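Local coordinates for mandelate racemase/muconate lactonizing enzyme, C-terminal domain protein (Paracoccus denitrificans, PDB 4DWD) that binds magnesium ions and, as a member of the mandelate racemase/muconate lactonizing enzyme family, probably has hydro-lyase activity, at residues A10-M15 / T24-R29; W39-S43 / A93-A97; M234-Q239 / L260-R266; G211-E215 / R240-T244; D58-F62 / R77-L82. All blocks are in the same frame, centred on the assembly; numbering follows the deposited sequence.

Contact 1 (A10-M15 / T24-R29); sequences ALSVAM and TSAFVR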
# COMPACT_ATOMS: atom_id res chain seq x y z
N ALA B 10 -20.09 -42.23 -14.81
CA ALA B 10 -20.65 -41.13 -14.02
C ALA B 10 -22.02 -41.56 -13.50
O ALA B 10 -22.91 -41.88 -14.28
CB ALA B 10 -20.78 -39.88 -14.89
N LEU B 11 -22.18 -41.58 -12.17
CA LEU B 11 -23.34 -42.18 -11.53
C LEU B 11 -24.05 -41.20 -10.60
O LEU B 11 -23.45 -40.63 -9.69
CB LEU B 11 -22.91 -43.40 -10.71
CG LEU B 11 -22.17 -44.53 -11.45
CD1 LEU B 11 -21.72 -45.60 -10.47
CD2 LEU B 11 -23.03 -45.12 -12.56
N SER B 12 -25.35 -41.02 -10.83
CA SER B 12 -26.22 -40.27 -9.94
C SER B 12 -26.92 -41.30 -9.05
O SER B 12 -27.62 -42.18 -9.55
CB SER B 12 -27.24 -39.46 -10.74
OG SER B 12 -28.24 -38.88 -9.90
N VAL B 13 -26.70 -41.19 -7.74
CA VAL B 13 -27.11 -42.25 -6.80
C VAL B 13 -28.05 -41.73 -5.71
O VAL B 13 -27.73 -40.75 -5.02
CB VAL B 13 -25.86 -42.91 -6.16
CG1 VAL B 13 -26.25 -44.04 -5.21
CG2 VAL B 13 -24.92 -43.43 -7.25
N ALA B 14 -29.20 -42.38 -5.57
CA ALA B 14 -30.16 -42.10 -4.50
C ALA B 14 -29.59 -42.60 -3.18
O ALA B 14 -29.22 -43.77 -3.06
CB ALA B 14 -31.50 -42.77 -4.80
N MSE B 15 -29.51 -41.71 -2.18
CA MSE B 15 -28.84 -42.03 -0.91
C MSE B 15 -29.80 -42.15 0.24
O MSE B 15 -30.78 -41.40 0.33
CB MSE B 15 -27.84 -40.91 -0.61
CG MSE B 15 -26.73 -40.84 -1.66
SE MSE B 15 -25.42 -42.30 -1.49
CE MSE B 15 -24.40 -41.60 0.03
N THR B 24 -29.66 -37.08 -3.32
CA THR B 24 -28.81 -37.79 -4.30
C THR B 24 -27.38 -37.28 -4.35
O THR B 24 -27.10 -36.11 -4.09
CB THR B 24 -29.38 -37.85 -5.75
OG1 THR B 24 -29.17 -36.61 -6.43
CG2 THR B 24 -30.86 -38.22 -5.76
N SER B 25 -26.49 -38.20 -4.67
CA SER B 25 -25.07 -37.96 -4.73
C SER B 25 -24.53 -38.22 -6.13
O SER B 25 -25.23 -38.78 -7.00
CB SER B 25 -24.35 -38.80 -3.68
OG SER B 25 -24.72 -38.37 -2.39
N ALA B 26 -23.29 -37.79 -6.34
CA ALA B 26 -22.66 -37.85 -7.64
C ALA B 26 -21.29 -38.53 -7.53
O ALA B 26 -20.34 -37.99 -6.94
CB ALA B 26 -22.53 -36.45 -8.21
N PHE B 27 -21.20 -39.73 -8.10
CA PHE B 27 -19.98 -40.53 -8.00
C PHE B 27 -19.39 -40.82 -9.35
O PHE B 27 -20.09 -40.81 -10.37
CB PHE B 27 -20.26 -41.85 -7.25
CG PHE B 27 -20.76 -41.65 -5.85
CD1 PHE B 27 -19.94 -41.10 -4.87
CD2 PHE B 27 -22.07 -42.01 -5.50
CE1 PHE B 27 -20.39 -40.92 -3.57
CE2 PHE B 27 -22.54 -41.83 -4.20
CZ PHE B 27 -21.70 -41.27 -3.24
N VAL B 28 -18.08 -41.04 -9.36
CA VAL B 28 -17.38 -41.50 -10.55
C VAL B 28 -16.75 -42.85 -10.21
O VAL B 28 -16.05 -42.98 -9.20
CB VAL B 28 -16.30 -40.49 -11.02
CG1 VAL B 28 -15.48 -41.05 -12.17
CG2 VAL B 28 -16.95 -39.18 -11.46
N ARG B 29 -17.04 -43.86 -11.03
CA ARG B 29 -16.41 -45.16 -10.87
C ARG B 29 -15.46 -45.37 -12.04
O ARG B 29 -15.88 -45.32 -13.20
CB ARG B 29 -17.45 -46.29 -10.80
CG ARG B 29 -16.80 -47.67 -10.76
CD ARG B 29 -17.78 -48.79 -10.45
NE ARG B 29 -18.88 -48.85 -11.40
CZ ARG B 29 -20.04 -49.45 -11.13
NH1 ARG B 29 -20.24 -50.02 -9.95
NH2 ARG B 29 -21.01 -49.46 -12.04
O HOH W 1 -27.05 -37.18 -8.17
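V13 and F27 stand on the same face of an antiparallel hairpin, diagonal to each other across the neighbouring hydrogen-bonded pairs V13/S25 and L11/F27, and their side chains meet at about a right angle. V13 takes chi1 -178°, with CG1 anti to the backbone N, which leaves CG2 beside that nitrogen and 3.6 Å from F27 CD2. V13 CB lies at the ring edge, in plane. M15, a selenomethionine, and F27 approach each other from opposite directions: the M15 chain, bent at chi2 and chi3, brings SE to 4.0 Å from F27 CE2, a Met-aromatic contact at the ring edge, while M15 CG presses on S25 OG at 3.3 Å. Each of the two pairs exchanges two nearly straight N-H...O bonds. The other face carries S12 and T24, whose hydroxyls both donate to a water that donates to S25 O. At the far end L11 CD1 sits 4.2 Å from R29 NH2, over one face of a guanidinium that is salt-bridged to E9. The hairpin belongs to the antiparallel sheet of the N-terminal domain, between strands 37-42 and 368-372; helix 361-367 packs on V13, and helix 49-63 on A10, S12 and A26.

Contact 2 (W39-S43 / A93-A97); sequences WGEAS and AALAA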
# COMPACT_ATOMS: atom_id res chain seq x y z
N TRP B 39 -13.09 -45.24 -6.72
CA TRP B 39 -14.27 -44.41 -6.48
C TRP B 39 -13.93 -42.97 -6.24
O TRP B 39 -13.06 -42.66 -5.42
CB TRP B 39 -15.03 -44.94 -5.28
CG TRP B 39 -15.82 -46.17 -5.62
CD1 TRP B 39 -15.49 -47.50 -5.39
CD2 TRP B 39 -17.11 -46.20 -6.32
NE1 TRP B 39 -16.47 -48.33 -5.87
CE2 TRP B 39 -17.47 -47.61 -6.44
CE3 TRP B 39 -17.96 -45.23 -6.84
CZ2 TRP B 39 -18.66 -48.01 -7.06
CZ3 TRP B 39 -19.15 -45.64 -7.45
CH2 TRP B 39 -19.48 -47.00 -7.56
N GLY B 40 -14.65 -42.07 -6.91
CA GLY B 40 -14.52 -40.63 -6.68
C GLY B 40 -15.89 -40.01 -6.47
O GLY B 40 -16.93 -40.65 -6.68
N GLU B 41 -15.91 -38.75 -6.04
CA GLU B 41 -17.16 -38.06 -5.75
C GLU B 41 -17.06 -36.60 -6.17
O GLU B 41 -16.01 -35.98 -5.96
CB GLU B 41 -17.51 -38.16 -4.26
CG GLU B 41 -18.82 -37.48 -3.93
CD GLU B 41 -19.39 -37.84 -2.57
OE1 GLU B 41 -18.72 -38.49 -1.74
OE2 GLU B 41 -20.55 -37.44 -2.33
N ALA B 42 -18.14 -36.09 -6.77
CA ALA B 42 -18.27 -34.66 -7.10
C ALA B 42 -19.30 -34.04 -6.16
O ALA B 42 -20.31 -34.68 -5.84
CB ALA B 42 -18.73 -34.47 -8.54
N SER B 43 -19.08 -32.80 -5.74
CA SER B 43 -20.04 -32.11 -4.86
C SER B 43 -21.42 -32.15 -5.51
O SER B 43 -21.57 -31.70 -6.65
CB SER B 43 -19.58 -30.67 -4.64
OG SER B 43 -20.36 -30.05 -3.62
N ALA B 93 -15.40 -29.74 -9.83
CA ALA B 93 -15.93 -30.91 -9.10
C ALA B 93 -15.83 -32.18 -9.94
O ALA B 93 -15.51 -33.25 -9.40
CB ALA B 93 -17.37 -30.68 -8.65
N ALA B 94 -16.09 -32.08 -11.24
CA ALA B 94 -15.88 -33.21 -12.15
C ALA B 94 -14.44 -33.71 -12.12
O ALA B 94 -14.18 -34.91 -12.03
CB ALA B 94 -16.29 -32.82 -13.56
N LEU B 95 -13.50 -32.76 -12.19
CA LEU B 95 -12.08 -33.08 -12.13
C LEU B 95 -11.67 -33.67 -10.77
O LEU B 95 -10.93 -34.65 -10.72
CB LEU B 95 -11.25 -31.84 -12.47
CG LEU B 95 -11.36 -31.39 -13.93
CD1 LEU B 95 -10.88 -29.95 -14.08
CD2 LEU B 95 -10.58 -32.32 -14.84
N ALA B 96 -12.20 -33.08 -9.68
CA ALA B 96 -11.94 -33.58 -8.33
C ALA B 96 -12.39 -35.03 -8.20
O ALA B 96 -11.65 -35.85 -7.65
CB ALA B 96 -12.66 -32.72 -7.30
N ALA B 97 -13.58 -35.33 -8.70
CA ALA B 97 -14.11 -36.69 -8.60
C ALA B 97 -13.19 -37.70 -9.30
O ALA B 97 -12.92 -38.79 -8.78
CB ALA B 97 -15.52 -36.74 -9.19
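The peptide group joining E41 to A42 has A97 CB over one of its faces, 3.4 Å from both E41 C and E41 O, so a methyl group from the helix rests on the flat backbone of the strand. The arrangement is repeated the other way round one helical turn earlier: A42 CB stands over a face of the A93-A94 peptide, directly above A93 O at 3.5 Å. Two carbonyl oxygens are approached by CA-H groups. G40 CA points its hydrogen almost straight (165°) at A97 O, with a G40 CA to A97 O distance of 3.2 Å that is possible because the strand has no CB at this position. E41 O receives a more bent CA-H...O contact from A97 CA. The methyls of A93 and A97 straddle that of A42, each CB 4.0 Å from A42 CB. E41 itself, CG anti to the backbone N (chi1 -179°), sends its carboxylate away from the helix to the backbone N of G305, and S43 OG is hydrogen-bonded to K274 NZ.

The segments 39-42 and 93-97, parts of strand 37-42 and helix 90-110 of the N-terminal domain, run nearly antiparallel at 163° with their axes 6.3 Å apart at closest approach. Alanine and glycine along the facing surfaces permit this short spacing. No conventional hydrogen bond crosses the interface, and E41 N and E41 O are buried with no hydrogen-bonding partner, so cohesion rests on van der Waals packing of methyls against peptide planes, supplemented by weak CA-H...O contacts.

Contact 3 (M234-Q239 / L260-R266); sequences MGEVAQ and LILSGVR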
# COMPACT_ATOMS: atom_id res chain seq x y z
N MSE B 234 -14.54 -10.06 2.29
CA MSE B 234 -14.30 -11.21 3.16
C MSE B 234 -13.03 -11.05 3.94
O MSE B 234 -13.01 -11.22 5.16
CB MSE B 234 -14.24 -12.46 2.28
CG MSE B 234 -14.21 -13.77 3.07
SE MSE B 234 -15.97 -14.30 3.81
CE MSE B 234 -16.76 -14.77 2.07
N GLY B 235 -11.95 -10.67 3.25
CA GLY B 235 -10.66 -10.48 3.91
C GLY B 235 -10.64 -9.26 4.83
O GLY B 235 -9.95 -9.26 5.85
N GLU B 236 -11.37 -8.22 4.44
CA GLU B 236 -11.49 -7.01 5.27
C GLU B 236 -12.14 -7.35 6.61
O GLU B 236 -11.66 -6.95 7.68
CB GLU B 236 -12.30 -5.93 4.55
CG GLU B 236 -12.58 -4.71 5.41
CD GLU B 236 -13.34 -3.64 4.67
OE1 GLU B 236 -12.92 -3.29 3.55
OE2 GLU B 236 -14.35 -3.13 5.22
N VAL B 237 -13.24 -8.11 6.54
CA VAL B 237 -13.94 -8.49 7.75
C VAL B 237 -13.02 -9.36 8.60
O VAL B 237 -12.94 -9.17 9.83
CB VAL B 237 -15.27 -9.21 7.43
CG1 VAL B 237 -15.88 -9.88 8.67
CG2 VAL B 237 -16.26 -8.24 6.80
N ALA B 238 -12.28 -10.27 7.95
CA ALA B 238 -11.32 -11.12 8.67
C ALA B 238 -10.27 -10.28 9.43
O ALA B 238 -9.93 -10.59 10.57
CB ALA B 238 -10.64 -12.08 7.69
N GLN B 239 -9.76 -9.23 8.80
CA GLN B 239 -8.73 -8.43 9.45
C GLN B 239 -9.28 -7.48 10.49
O GLN B 239 -8.57 -7.11 11.41
CB GLN B 239 -7.91 -7.68 8.41
CG GLN B 239 -7.01 -8.59 7.59
CD GLN B 239 -5.91 -9.24 8.41
OE1 GLN B 239 -5.23 -8.57 9.20
NE2 GLN B 239 -5.74 -10.54 8.24
N LEU B 260 -7.75 -15.25 -1.96
CA LEU B 260 -8.49 -15.19 -0.71
C LEU B 260 -7.53 -14.96 0.46
O LEU B 260 -7.82 -14.17 1.36
CB LEU B 260 -9.29 -16.49 -0.55
CG LEU B 260 -10.20 -16.59 0.67
CD1 LEU B 260 -11.34 -15.58 0.60
CD2 LEU B 260 -10.76 -18.01 0.75
N ILE B 261 -6.39 -15.63 0.44
CA ILE B 261 -5.38 -15.45 1.48
C ILE B 261 -4.85 -14.00 1.43
O ILE B 261 -4.74 -13.34 2.47
CB ILE B 261 -4.26 -16.48 1.30
CG1 ILE B 261 -4.79 -17.87 1.66
CG2 ILE B 261 -3.05 -16.11 2.15
CD1 ILE B 261 -3.81 -18.98 1.31
N LEU B 262 -4.54 -13.51 0.23
CA LEU B 262 -3.99 -12.16 0.15
C LEU B 262 -4.99 -11.09 0.62
O LEU B 262 -4.59 -10.04 1.12
CB LEU B 262 -3.43 -11.86 -1.25
CG LEU B 262 -2.18 -12.63 -1.72
CD1 LEU B 262 -1.72 -12.06 -3.06
CD2 LEU B 262 -1.04 -12.70 -0.71
N SER B 263 -6.29 -11.39 0.49
CA SER B 263 -7.30 -10.45 0.93
C SER B 263 -7.33 -10.28 2.44
O SER B 263 -7.86 -9.28 2.95
CB SER B 263 -8.70 -10.87 0.45
OG SER B 263 -9.27 -11.87 1.29
N GLY B 264 -6.79 -11.26 3.17
CA GLY B 264 -6.74 -11.15 4.63
C GLY B 264 -7.28 -12.33 5.40
O GLY B 264 -7.20 -12.36 6.62
N VAL B 265 -7.82 -13.33 4.71
CA VAL B 265 -8.38 -14.52 5.36
C VAL B 265 -7.26 -15.43 5.89
O VAL B 265 -6.28 -15.73 5.18
CB VAL B 265 -9.34 -15.26 4.40
CG1 VAL B 265 -9.80 -16.58 5.01
CG2 VAL B 265 -10.53 -14.35 4.05
N ARG B 266 -7.39 -15.87 7.16
CA ARG B 266 -6.33 -16.63 7.80
C ARG B 266 -6.75 -18.06 8.16
O ARG B 266 -6.03 -18.76 8.85
CB ARG B 266 -5.81 -15.89 9.04
CG ARG B 266 -5.25 -14.50 8.73
CD ARG B 266 -4.01 -14.60 7.88
NE ARG B 266 -3.58 -13.29 7.37
CZ ARG B 266 -3.64 -12.90 6.10
NH1 ARG B 266 -4.12 -13.71 5.16
NH2 ARG B 266 -3.21 -11.68 5.79
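G235 and G264 bring two neighbouring outer helices of the TIM-type barrel together, their CA atoms 4.0 Å apart, at the Schellman motif that ends helix 254-263. With a CB on neither residue, the last turn of that helix can settle on helix 231-240, and G235 CA makes a CA-H...O contact of 3.2 Å with S263 O. The positive phi of G264 (129°) also turns the chain away from the helix and presents its carbonyl to the partner helix. There A238 CB lies 3.6 Å from G264 O, and Q239 NE2 donates to the same oxygen over 2.8 Å, in the carbonyl plane and on a lone pair, with the acceptor lying in the amide plane of Q239. Its chain, bent at chi2 (-66°), folds back to deliver the amide there.

On the inner side M234 CG fits against V265 CG2 at 3.9 Å and L260 CD1 at 4.2 Å. Further out, Q239 NE2 lies over one face of the R266 guanidinium (one of two modelled conformers), nearest NE, with the planes 49° apart. E236 of a second subunit is hydrogen-bonded to Q239 NE2 and salt-bridged to R266 NH2, which puts the pair in the subunit interface. R266 NH1 donates back to I261 O, in the guanidinium plane. The turn is further pinned from within: S263 OG, 3.3 Å from G235 CA, donates to L260 O at 2.7 Å.

Contact 4 (G211-E215 / R240-T244); sequences GRALE and RLDIT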
# COMPACT_ATOMS: atom_id res chain seq x y z
N GLY B 211 -19.97 -10.62 14.44
CA GLY B 211 -18.63 -10.99 14.90
C GLY B 211 -18.33 -10.53 16.31
O GLY B 211 -17.81 -11.32 17.11
N ARG B 212 -18.64 -9.27 16.63
CA ARG B 212 -18.39 -8.78 17.99
C ARG B 212 -19.23 -9.52 19.02
O ARG B 212 -18.74 -9.83 20.11
CB ARG B 212 -18.63 -7.27 18.09
CG ARG B 212 -17.65 -6.44 17.28
CD ARG B 212 -16.19 -6.78 17.59
NE ARG B 212 -15.33 -5.79 16.95
CZ ARG B 212 -14.03 -5.95 16.73
NH1 ARG B 212 -13.39 -7.05 17.12
NH2 ARG B 212 -13.36 -4.96 16.14
N ALA B 213 -20.48 -9.81 18.68
CA ALA B 213 -21.32 -10.59 19.57
C ALA B 213 -20.78 -12.01 19.78
O ALA B 213 -20.82 -12.55 20.90
CB ALA B 213 -22.76 -10.62 19.07
N LEU B 214 -20.25 -12.61 18.71
CA LEU B 214 -19.66 -13.95 18.82
C LEU B 214 -18.38 -13.92 19.67
O LEU B 214 -18.09 -14.87 20.40
CB LEU B 214 -19.38 -14.55 17.44
CG LEU B 214 -20.62 -14.79 16.58
CD1 LEU B 214 -20.19 -15.23 15.20
CD2 LEU B 214 -21.54 -15.82 17.20
N GLU B 215 -17.60 -12.84 19.57
CA GLU B 215 -16.42 -12.66 20.41
C GLU B 215 -16.80 -12.57 21.89
O GLU B 215 -16.16 -13.21 22.73
CB GLU B 215 -15.62 -11.42 19.99
CG GLU B 215 -14.91 -11.62 18.66
CD GLU B 215 -14.40 -10.35 18.02
OE1 GLU B 215 -14.45 -9.27 18.64
OE2 GLU B 215 -13.93 -10.45 16.86
N ARG B 240 -10.55 -7.09 10.35
CA ARG B 240 -11.17 -6.13 11.29
C ARG B 240 -11.57 -6.80 12.60
O ARG B 240 -11.53 -6.16 13.63
CB ARG B 240 -12.36 -5.43 10.64
CG ARG B 240 -11.92 -4.36 9.66
CD ARG B 240 -13.04 -3.78 8.82
NE ARG B 240 -13.87 -2.89 9.63
CZ ARG B 240 -14.88 -2.19 9.16
NH1 ARG B 240 -15.22 -2.27 7.88
NH2 ARG B 240 -15.57 -1.41 9.99
N LEU B 241 -11.92 -8.08 12.55
CA LEU B 241 -12.38 -8.82 13.73
C LEU B 241 -11.25 -9.54 14.45
O LEU B 241 -10.14 -9.69 13.91
CB LEU B 241 -13.46 -9.83 13.33
CG LEU B 241 -14.79 -9.22 12.90
CD1 LEU B 241 -15.66 -10.36 12.43
CD2 LEU B 241 -15.46 -8.50 14.07
N ASP B 242 -11.53 -9.98 15.68
CA ASP B 242 -10.62 -10.83 16.43
C ASP B 242 -10.96 -12.31 16.22
O ASP B 242 -10.05 -13.13 16.04
CB ASP B 242 -10.68 -10.51 17.93
CG ASP B 242 -10.09 -9.15 18.27
OD1 ASP B 242 -9.31 -8.59 17.47
OD2 ASP B 242 -10.43 -8.66 19.37
N ILE B 243 -12.24 -12.64 16.24
CA ILE B 243 -12.67 -14.03 15.97
C ILE B 243 -12.16 -14.42 14.58
O ILE B 243 -12.14 -13.60 13.67
CB ILE B 243 -14.21 -14.21 16.07
CG1 ILE B 243 -14.59 -15.70 15.90
CG2 ILE B 243 -14.95 -13.32 15.07
CD1 ILE B 243 -16.02 -16.00 16.32
N THR B 244 -11.72 -15.66 14.43
CA THR B 244 -11.14 -16.12 13.18
C THR B 244 -12.21 -16.27 12.12
O THR B 244 -13.10 -17.10 12.25
CB THR B 244 -10.46 -17.47 13.36
OG1 THR B 244 -9.47 -17.36 14.39
CG2 THR B 244 -9.79 -17.92 12.04
O HOH W 2 -10.60 -6.52 16.23
O HOH W 3 -12.25 -9.54 21.04
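E215 reaches from helix 204-216 to the loop that follows helix 231-240 and leads into strand 244-246, linking successive beta-alpha units of the TIM-type barrel. From CB the side chain leaves with CG anti to the carbonyl carbon (chi1 -71°) and then runs extended. E215 CG passes 3.7 Å from I243 CB, and E215 CD lies against the D242 and I243 amides. At the tip the two oxygens divide the work. OE2 accepts from two successive backbone N-H groups, D242 N at 2.7 Å and I243 N at 2.8 Å; both reach it from the same face of the carboxylate, above the plane, and the second bond is the straighter (169°). OE1 uses its syn lone pair to receive R212 NH1 at 2.9 Å, a salt bridge lying in the guanidinium plane that holds the carboxylate by its other oxygen. A glutamine in its place would probably cost R212 NH1 its salt bridge within the chain and weaken the double grip on the D242 and I243 amides.

L241 CD2 lies over one face of the R212 guanidinium, while L241 CD1 fits 3.9 Å from G211 CA, where the helix has no CB. Deeper in, I243 CD1 packs on L214 CB beside F222 of the barrel strand. D242 OD2 is salt-bridged to R212 of a second subunit, and R212 NE to D242 of a third. The carboxylates of E215 and D242, whose planes are 18° apart, are joined by a water that donates to E215 OE1 at 3.3 Å and to D242 OD2 at 2.6 Å.

Contact 5 (D58-F62 / R77-L82); sequences DIAPF and RMMHRL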
# COMPACT_ATOMS: atom_id res chain seq x y z
N ASP B 58 -16.90 -35.15 -21.57
CA ASP B 58 -15.64 -34.44 -21.79
C ASP B 58 -14.41 -35.18 -21.27
O ASP B 58 -13.37 -35.22 -21.94
CB ASP B 58 -15.70 -33.02 -21.23
CG ASP B 58 -16.89 -32.23 -21.75
OD1 ASP B 58 -17.28 -32.38 -22.94
OD2 ASP B 58 -17.46 -31.44 -20.97
N ILE B 59 -14.52 -35.76 -20.08
CA ILE B 59 -13.36 -36.34 -19.40
C ILE B 59 -13.17 -37.82 -19.71
O ILE B 59 -12.07 -38.24 -20.09
CB ILE B 59 -13.41 -36.08 -17.88
CG1 ILE B 59 -13.50 -34.58 -17.60
CG2 ILE B 59 -12.20 -36.69 -17.19
CD1 ILE B 59 -13.81 -34.24 -16.15
N ALA B 60 -14.23 -38.60 -19.53
CA ALA B 60 -14.19 -40.05 -19.74
C ALA B 60 -13.53 -40.48 -21.06
O ALA B 60 -12.64 -41.33 -21.03
CB ALA B 60 -15.58 -40.66 -19.59
N PRO B 61 -13.94 -39.89 -22.22
CA PRO B 61 -13.33 -40.35 -23.47
C PRO B 61 -11.82 -40.12 -23.51
O PRO B 61 -11.10 -40.85 -24.17
CB PRO B 61 -14.02 -39.51 -24.55
CG PRO B 61 -15.27 -39.00 -23.93
CD PRO B 61 -15.01 -38.90 -22.46
N PHE B 62 -11.35 -39.10 -22.79
CA PHE B 62 -9.93 -38.80 -22.75
C PHE B 62 -9.14 -39.73 -21.82
O PHE B 62 -8.03 -40.13 -22.14
CB PHE B 62 -9.71 -37.34 -22.34
CG PHE B 62 -8.27 -36.99 -22.09
CD1 PHE B 62 -7.40 -36.76 -23.15
CD2 PHE B 62 -7.78 -36.90 -20.78
CE1 PHE B 62 -6.07 -36.45 -22.93
CE2 PHE B 62 -6.45 -36.58 -20.55
CZ PHE B 62 -5.59 -36.36 -21.62
N ARG B 77 -4.08 -31.58 -17.90
CA ARG B 77 -4.42 -31.40 -19.32
C ARG B 77 -5.93 -31.17 -19.47
O ARG B 77 -6.35 -30.27 -20.18
CB ARG B 77 -3.96 -32.56 -20.20
CG ARG B 77 -4.05 -32.25 -21.69
CD ARG B 77 -3.56 -33.39 -22.56
NE ARG B 77 -2.25 -33.91 -22.15
CZ ARG B 77 -1.08 -33.36 -22.46
NH1 ARG B 77 0.04 -33.94 -22.03
NH2 ARG B 77 -1.00 -32.24 -23.18
N MSE B 78 -6.74 -31.97 -18.77
CA MSE B 78 -8.20 -31.83 -18.85
C MSE B 78 -8.64 -30.49 -18.32
O MSE B 78 -9.54 -29.86 -18.88
CB MSE B 78 -8.94 -32.92 -18.09
CG MSE B 78 -9.04 -34.25 -18.81
SE MSE B 78 -9.93 -34.10 -20.56
CE MSE B 78 -11.35 -32.80 -20.32
N MSE B 79 -8.03 -30.02 -17.24
CA MSE B 79 -8.40 -28.69 -16.71
C MSE B 79 -8.22 -27.68 -17.79
O MSE B 79 -9.05 -26.80 -17.96
CB MSE B 79 -7.65 -28.22 -15.43
CG MSE B 79 -6.82 -26.86 -15.43
SE MSE B 79 -7.88 -25.22 -15.82
CE MSE B 79 -6.69 -24.27 -17.07
N HIS B 80 -7.14 -27.77 -18.55
CA HIS B 80 -6.94 -26.78 -19.58
C HIS B 80 -7.88 -26.92 -20.76
O HIS B 80 -8.30 -25.92 -21.33
CB HIS B 80 -5.45 -26.64 -19.90
CG HIS B 80 -4.68 -25.93 -18.79
ND1 HIS B 80 -4.35 -26.55 -17.64
CD2 HIS B 80 -4.28 -24.60 -18.65
CE1 HIS B 80 -3.74 -25.68 -16.81
NE2 HIS B 80 -3.70 -24.48 -17.42
N ARG B 81 -8.26 -28.15 -21.09
CA ARG B 81 -9.31 -28.38 -22.11
C ARG B 81 -10.66 -27.81 -21.66
O ARG B 81 -11.46 -27.34 -22.48
CB ARG B 81 -9.48 -29.87 -22.40
CG ARG B 81 -8.23 -30.55 -22.94
CD ARG B 81 -8.49 -31.45 -24.13
NE ARG B 81 -9.64 -32.34 -23.98
CZ ARG B 81 -9.76 -33.52 -24.59
NH1 ARG B 81 -10.85 -34.25 -24.40
NH2 ARG B 81 -8.79 -33.97 -25.38
N LEU B 82 -10.91 -27.88 -20.35
CA LEU B 82 -12.21 -27.50 -19.79
C LEU B 82 -12.25 -26.07 -19.25
O LEU B 82 -13.25 -25.65 -18.66
CB LEU B 82 -12.59 -28.45 -18.66
CG LEU B 82 -12.82 -29.93 -18.97
CD1 LEU B 82 -13.30 -30.64 -17.73
CD2 LEU B 82 -13.81 -30.07 -20.11
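The helical segments D58-F62 and R77-L82 run at 139° to each other with their axes 10.9 Å apart, a spacing wide enough for large side chains to fill, and the first is kinked at P61 and F62. F62 leaves its helix with CG anti to the backbone N (chi1 172°), which carries the ring across to the R77-L82 segment. There M78, a selenomethionine with its chain bent at chi2 and chi3, slides past in the opposite direction: SE comes within 3.5 Å of F62 CD2 in a Met-aromatic contact that is oblique, 39° off the ring normal. R77 crosses the far end of the ring at about a right angle, R77 CD lying 3.7 Å from F62 CZ. R81 turns a face of its guanidinium to F62 CD1, and its NH2 is 3.8 Å from that carbon. Replacing F62 by alanine removes the ring, and is likely to open a gap beside M78 and deprive R77 CD and the R81 guanidinium of the surface they rest on.

Further along, M78 CE reaches I59 CG1 at 3.9 Å and D58 O at 3.5 Å. I59 CG1 also meets L82 CD1 at 3.9 Å, the two side chains crossing nearly at right angles, while L82 CD2 touches D58 CB. Helix 90-110 closes the inner side through A94 and L95, and L46 of a neighbouring subunit packs on D58 and L82. No hydrogen bond or salt bridge joins the segments; they meet through dispersion between the methionine side chain (here selenomethionine), aromatic ring and aliphatic groups, with the arginines bordering the ring.

Overall arrangement
Contacts 1, 2 and 5 build the N-terminal domain. Strands 24-32 and 37-42 carry contact 1 directly into contact 2, with V28 O 2.8 Å from G40 N, and contact 5 is nested in the loop closed by contact 2, touching it through I59, M78, A94 and L95. Contacts 3 and 4 lie on the barrel, centres 13 Å apart, with adjoining segments and a shared neighbouring subunit; the side chains of L260 and R212 are about 8 and 5 Å from bound magnesium ions. D197, E223 and E249, seen to bind calcium in this protein but without it in this chain, lie at or just after the C-terminal ends of successive barrel strands, E223 about 8 Å from M234 between side chains.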